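Long-range contact in probable UTP--glucose-1-phosphate uridylyltransferase YngB (PDB 7O2N), which catalyses the formation of UDP-glucose from glucose-1-phosphate and UTP, feeding glycolipid synthesis and wall teichoic acid glucosylation during anaerobic fermentative growth: residues Q39-E51 with L129-R143. Residues are numbered along the deposited sequence; the frame is centred on the assembly and turned at random.
Sequences QYIVEEAAESGIE and LLGDDIMVSETPALR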
# COMPACT_ATOMS: atom_id res chain seq x y z
N GLN A 39 4.07 -3.53 -10.78
CA GLN A 39 4.69 -4.81 -11.08
C GLN A 39 3.74 -5.68 -11.88
O GLN A 39 4.18 -6.47 -12.72
CB GLN A 39 5.11 -5.59 -9.84
CG GLN A 39 5.87 -6.87 -10.15
CD GLN A 39 6.28 -7.55 -8.87
OE1 GLN A 39 6.62 -6.92 -7.87
NE2 GLN A 39 6.17 -8.86 -8.85
N TYR A 40 2.44 -5.55 -11.60
CA TYR A 40 1.45 -6.31 -12.36
C TYR A 40 1.58 -5.95 -13.84
O TYR A 40 1.51 -6.83 -14.68
CB TYR A 40 0.03 -6.15 -11.80
CG TYR A 40 -0.26 -6.81 -10.47
CD1 TYR A 40 -0.74 -8.11 -10.39
CD2 TYR A 40 -0.12 -6.11 -9.29
CE1 TYR A 40 -1.01 -8.72 -9.18
CE2 TYR A 40 -0.42 -6.69 -8.06
CZ TYR A 40 -0.86 -7.99 -8.01
OH TYR A 40 -1.13 -8.55 -6.79
N ILE A 41 1.81 -4.67 -14.14
CA ILE A 41 1.83 -4.19 -15.51
C ILE A 41 3.06 -4.73 -16.23
O ILE A 41 2.94 -5.25 -17.34
CB ILE A 41 1.80 -2.66 -15.60
CG1 ILE A 41 0.72 -2.06 -14.71
CG2 ILE A 41 1.64 -2.27 -17.05
CD1 ILE A 41 0.74 -0.55 -14.63
N VAL A 42 4.22 -4.63 -15.59
CA VAL A 42 5.44 -5.20 -16.14
C VAL A 42 5.30 -6.71 -16.33
O VAL A 42 5.85 -7.26 -17.28
CB VAL A 42 6.68 -4.84 -15.29
CG1 VAL A 42 7.92 -5.60 -15.76
CG2 VAL A 42 6.93 -3.35 -15.32
N GLU A 43 4.58 -7.39 -15.43
CA GLU A 43 4.35 -8.82 -15.54
C GLU A 43 3.49 -9.16 -16.75
O GLU A 43 3.83 -10.03 -17.52
CB GLU A 43 3.82 -9.36 -14.22
CG GLU A 43 4.97 -9.70 -13.29
CD GLU A 43 4.57 -9.96 -11.86
OE1 GLU A 43 3.38 -9.79 -11.54
OE2 GLU A 43 5.43 -10.34 -11.07
N GLU A 44 2.40 -8.42 -16.94
CA GLU A 44 1.61 -8.58 -18.16
C GLU A 44 2.55 -8.53 -19.36
O GLU A 44 2.62 -9.50 -20.12
CB GLU A 44 0.51 -7.52 -18.24
CG GLU A 44 -0.61 -7.93 -19.17
CD GLU A 44 -1.72 -6.90 -19.33
OE1 GLU A 44 -2.33 -6.48 -18.30
OE2 GLU A 44 -1.99 -6.52 -20.48
N ALA A 45 3.29 -7.43 -19.48
CA ALA A 45 4.16 -7.17 -20.62
C ALA A 45 5.20 -8.28 -20.79
O ALA A 45 5.39 -8.78 -21.89
CB ALA A 45 4.80 -5.81 -20.50
N ALA A 46 5.88 -8.66 -19.70
CA ALA A 46 6.90 -9.68 -19.81
C ALA A 46 6.32 -10.96 -20.41
O ALA A 46 6.85 -11.47 -21.40
CB ALA A 46 7.57 -9.93 -18.48
N GLU A 47 5.22 -11.47 -19.84
CA GLU A 47 4.65 -12.73 -20.30
C GLU A 47 3.99 -12.59 -21.68
O GLU A 47 3.77 -13.59 -22.34
CB GLU A 47 3.69 -13.30 -19.26
CG GLU A 47 4.37 -13.52 -17.92
CD GLU A 47 3.39 -13.62 -16.76
OE1 GLU A 47 2.16 -13.68 -17.04
OE2 GLU A 47 3.85 -13.63 -15.58
N SER A 48 3.67 -11.36 -22.10
CA SER A 48 3.21 -11.10 -23.46
C SER A 48 4.38 -11.15 -24.44
O SER A 48 4.20 -10.95 -25.65
CB SER A 48 2.50 -9.75 -23.57
OG SER A 48 1.16 -9.82 -23.12
N GLY A 49 5.60 -11.34 -23.91
CA GLY A 49 6.82 -11.37 -24.70
C GLY A 49 7.45 -10.00 -24.96
O GLY A 49 8.25 -9.87 -25.88
N ILE A 50 7.13 -8.97 -24.16
CA ILE A 50 7.83 -7.70 -24.27
C ILE A 50 9.17 -7.82 -23.56
O ILE A 50 9.26 -8.37 -22.47
CB ILE A 50 7.00 -6.52 -23.72
CG1 ILE A 50 5.67 -6.39 -24.48
CG2 ILE A 50 7.80 -5.23 -23.76
CD1 ILE A 50 5.84 -6.36 -25.96
N GLU A 51 10.21 -7.28 -24.21
CA GLU A 51 11.56 -7.38 -23.66
C GLU A 51 12.03 -6.02 -23.13
O GLU A 51 12.89 -5.98 -22.26
CB GLU A 51 12.49 -8.10 -24.64
CG GLU A 51 12.10 -7.89 -26.10
CD GLU A 51 12.89 -8.62 -27.18
OE1 GLU A 51 13.40 -9.74 -26.90
OE2 GLU A 51 12.98 -8.09 -28.31
N LEU A 129 0.63 0.56 -22.25
CA LEU A 129 -0.19 0.02 -21.17
C LEU A 129 -0.34 1.08 -20.09
O LEU A 129 0.58 1.25 -19.29
CB LEU A 129 0.47 -1.21 -20.54
CG LEU A 129 1.06 -2.24 -21.49
CD1 LEU A 129 2.10 -3.09 -20.77
CD2 LEU A 129 -0.02 -3.13 -22.07
N LEU A 130 -1.47 1.81 -20.10
CA LEU A 130 -1.91 2.59 -18.95
C LEU A 130 -2.13 1.59 -17.84
O LEU A 130 -2.33 0.40 -18.10
CB LEU A 130 -3.24 3.30 -19.27
CG LEU A 130 -3.39 3.93 -20.66
CD1 LEU A 130 -4.67 4.74 -20.75
CD2 LEU A 130 -2.18 4.79 -21.00
N GLY A 131 -2.09 2.04 -16.59
CA GLY A 131 -2.16 0.98 -15.59
C GLY A 131 -3.44 1.01 -14.79
O GLY A 131 -3.37 1.18 -13.58
N ASP A 132 -4.59 0.83 -15.44
CA ASP A 132 -5.81 1.21 -14.74
C ASP A 132 -6.64 0.00 -14.34
O ASP A 132 -7.68 0.15 -13.71
CB ASP A 132 -6.53 2.44 -15.31
CG ASP A 132 -6.84 2.37 -16.79
OD1 ASP A 132 -6.89 1.24 -17.33
OD2 ASP A 132 -7.05 3.46 -17.38
N ASP A 133 -6.14 -1.19 -14.65
CA ASP A 133 -6.87 -2.39 -14.27
C ASP A 133 -5.89 -3.56 -14.22
O ASP A 133 -4.87 -3.54 -14.89
CB ASP A 133 -8.04 -2.62 -15.25
CG ASP A 133 -7.58 -2.94 -16.67
OD1 ASP A 133 -6.93 -3.98 -16.84
OD2 ASP A 133 -7.82 -2.10 -17.58
N ILE A 134 -6.22 -4.61 -13.46
CA ILE A 134 -5.47 -5.85 -13.61
C ILE A 134 -6.38 -6.85 -14.34
O ILE A 134 -7.57 -6.89 -14.08
CB ILE A 134 -4.94 -6.34 -12.25
CG1 ILE A 134 -3.84 -5.41 -11.72
CG2 ILE A 134 -4.52 -7.81 -12.27
CD1 ILE A 134 -3.76 -5.30 -10.19
N MET A 135 -5.80 -7.60 -15.28
CA MET A 135 -6.48 -8.64 -16.03
C MET A 135 -5.91 -9.99 -15.60
O MET A 135 -4.70 -10.19 -15.61
CB MET A 135 -6.22 -8.48 -17.52
CG MET A 135 -6.96 -7.31 -18.14
SD MET A 135 -8.47 -7.76 -19.01
CE MET A 135 -8.95 -9.17 -18.03
N VAL A 136 -6.80 -10.91 -15.21
CA VAL A 136 -6.41 -12.28 -14.97
C VAL A 136 -6.94 -13.11 -16.13
O VAL A 136 -8.14 -13.07 -16.40
CB VAL A 136 -6.96 -12.75 -13.61
CG1 VAL A 136 -6.34 -14.08 -13.18
CG2 VAL A 136 -6.72 -11.70 -12.53
N SER A 137 -6.02 -13.82 -16.81
CA SER A 137 -6.25 -14.36 -18.14
C SER A 137 -5.44 -15.63 -18.37
O SER A 137 -4.36 -15.77 -17.82
CB SER A 137 -5.91 -13.34 -19.19
OG SER A 137 -6.65 -12.16 -18.98
N GLU A 138 -5.96 -16.53 -19.21
CA GLU A 138 -5.18 -17.69 -19.64
C GLU A 138 -4.08 -17.21 -20.59
O GLU A 138 -2.94 -17.67 -20.55
CB GLU A 138 -6.10 -18.75 -20.28
CG GLU A 138 -7.19 -19.23 -19.35
CD GLU A 138 -8.01 -20.37 -19.92
OE1 GLU A 138 -8.08 -21.43 -19.27
OE2 GLU A 138 -8.59 -20.19 -21.01
N THR A 139 -4.46 -16.27 -21.44
CA THR A 139 -3.57 -15.57 -22.34
C THR A 139 -3.44 -14.12 -21.86
O THR A 139 -4.42 -13.37 -21.84
CB THR A 139 -4.21 -15.65 -23.73
OG1 THR A 139 -3.95 -16.97 -24.21
CG2 THR A 139 -3.71 -14.63 -24.72
N PRO A 140 -2.22 -13.66 -21.49
CA PRO A 140 -2.04 -12.30 -20.98
C PRO A 140 -2.66 -11.28 -21.93
O PRO A 140 -2.52 -11.38 -23.15
CB PRO A 140 -0.52 -12.13 -20.94
CG PRO A 140 0.01 -13.53 -20.79
CD PRO A 140 -0.95 -14.39 -21.59
N ALA A 141 -3.35 -10.30 -21.34
CA ALA A 141 -4.21 -9.39 -22.08
C ALA A 141 -3.50 -8.83 -23.31
O ALA A 141 -4.04 -8.92 -24.41
CB ALA A 141 -4.71 -8.30 -21.17
N LEU A 142 -2.30 -8.25 -23.12
CA LEU A 142 -1.59 -7.58 -24.20
C LEU A 142 -1.25 -8.55 -25.33
O LEU A 142 -1.40 -8.18 -26.49
CB LEU A 142 -0.33 -6.90 -23.65
CG LEU A 142 0.62 -6.30 -24.69
CD1 LEU A 142 0.02 -5.03 -25.26
CD2 LEU A 142 1.96 -6.01 -24.03
N ARG A 143 -0.80 -9.77 -24.98
CA ARG A 143 -0.49 -10.81 -25.95
C ARG A 143 -1.62 -10.93 -26.96
O ARG A 143 -1.37 -11.16 -28.13
CB ARG A 143 -0.42 -12.18 -25.27
CG ARG A 143 -0.01 -13.30 -26.21
CD ARG A 143 1.45 -13.55 -25.93
NE ARG A 143 2.10 -14.37 -26.93
CZ ARG A 143 2.19 -14.07 -28.22
NH1 ARG A 143 1.65 -12.95 -28.68
NH2 ARG A 143 2.83 -14.87 -29.04
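With CG anti to its carbonyl carbon (chi1 -71°), Tyr40 turns one ring face to Ile134 of strand 133-136, and Glu44, CG anti to the backbone N (chi1 -159°) and extended beyond, reaches the backbone N of Leu142. Ile134 CD1 lies 3.9 Å from the Tyr40 ring centroid, 18° off the normal, which identifies a CH-pi contact. Were Tyr40 shortened to an alanine, the Ile134 methyl would probably lose its aromatic cover and Val33 N the hydroxyl it bonds. On the next residue, Ile41 CG2 packs against Leu129 CD1, and Ala45 CB, a turn further on, meets the same methyl, each at 3.8 Å. The polar evidence is modest: Leu142 N meets Glu44 OE2 at 3.2 Å, a weak bond, while Arg206 gives the same oxygen a salt bridge. Likewise weak, Arg143 N donates to Ser48 OG at 2.7 Å. The side chain of Leu142 carries CD2 to Ile50 CG1 (3.8 Å), crossing that of Ile50 at about a right angle. Helix 37-47, closed by a Schellman motif at Gly49, thus packs against Leu129, strand 133-136 and residues of helix 141-152, within the Rossmann-like, GT-A-type nucleotidyltransferase fold.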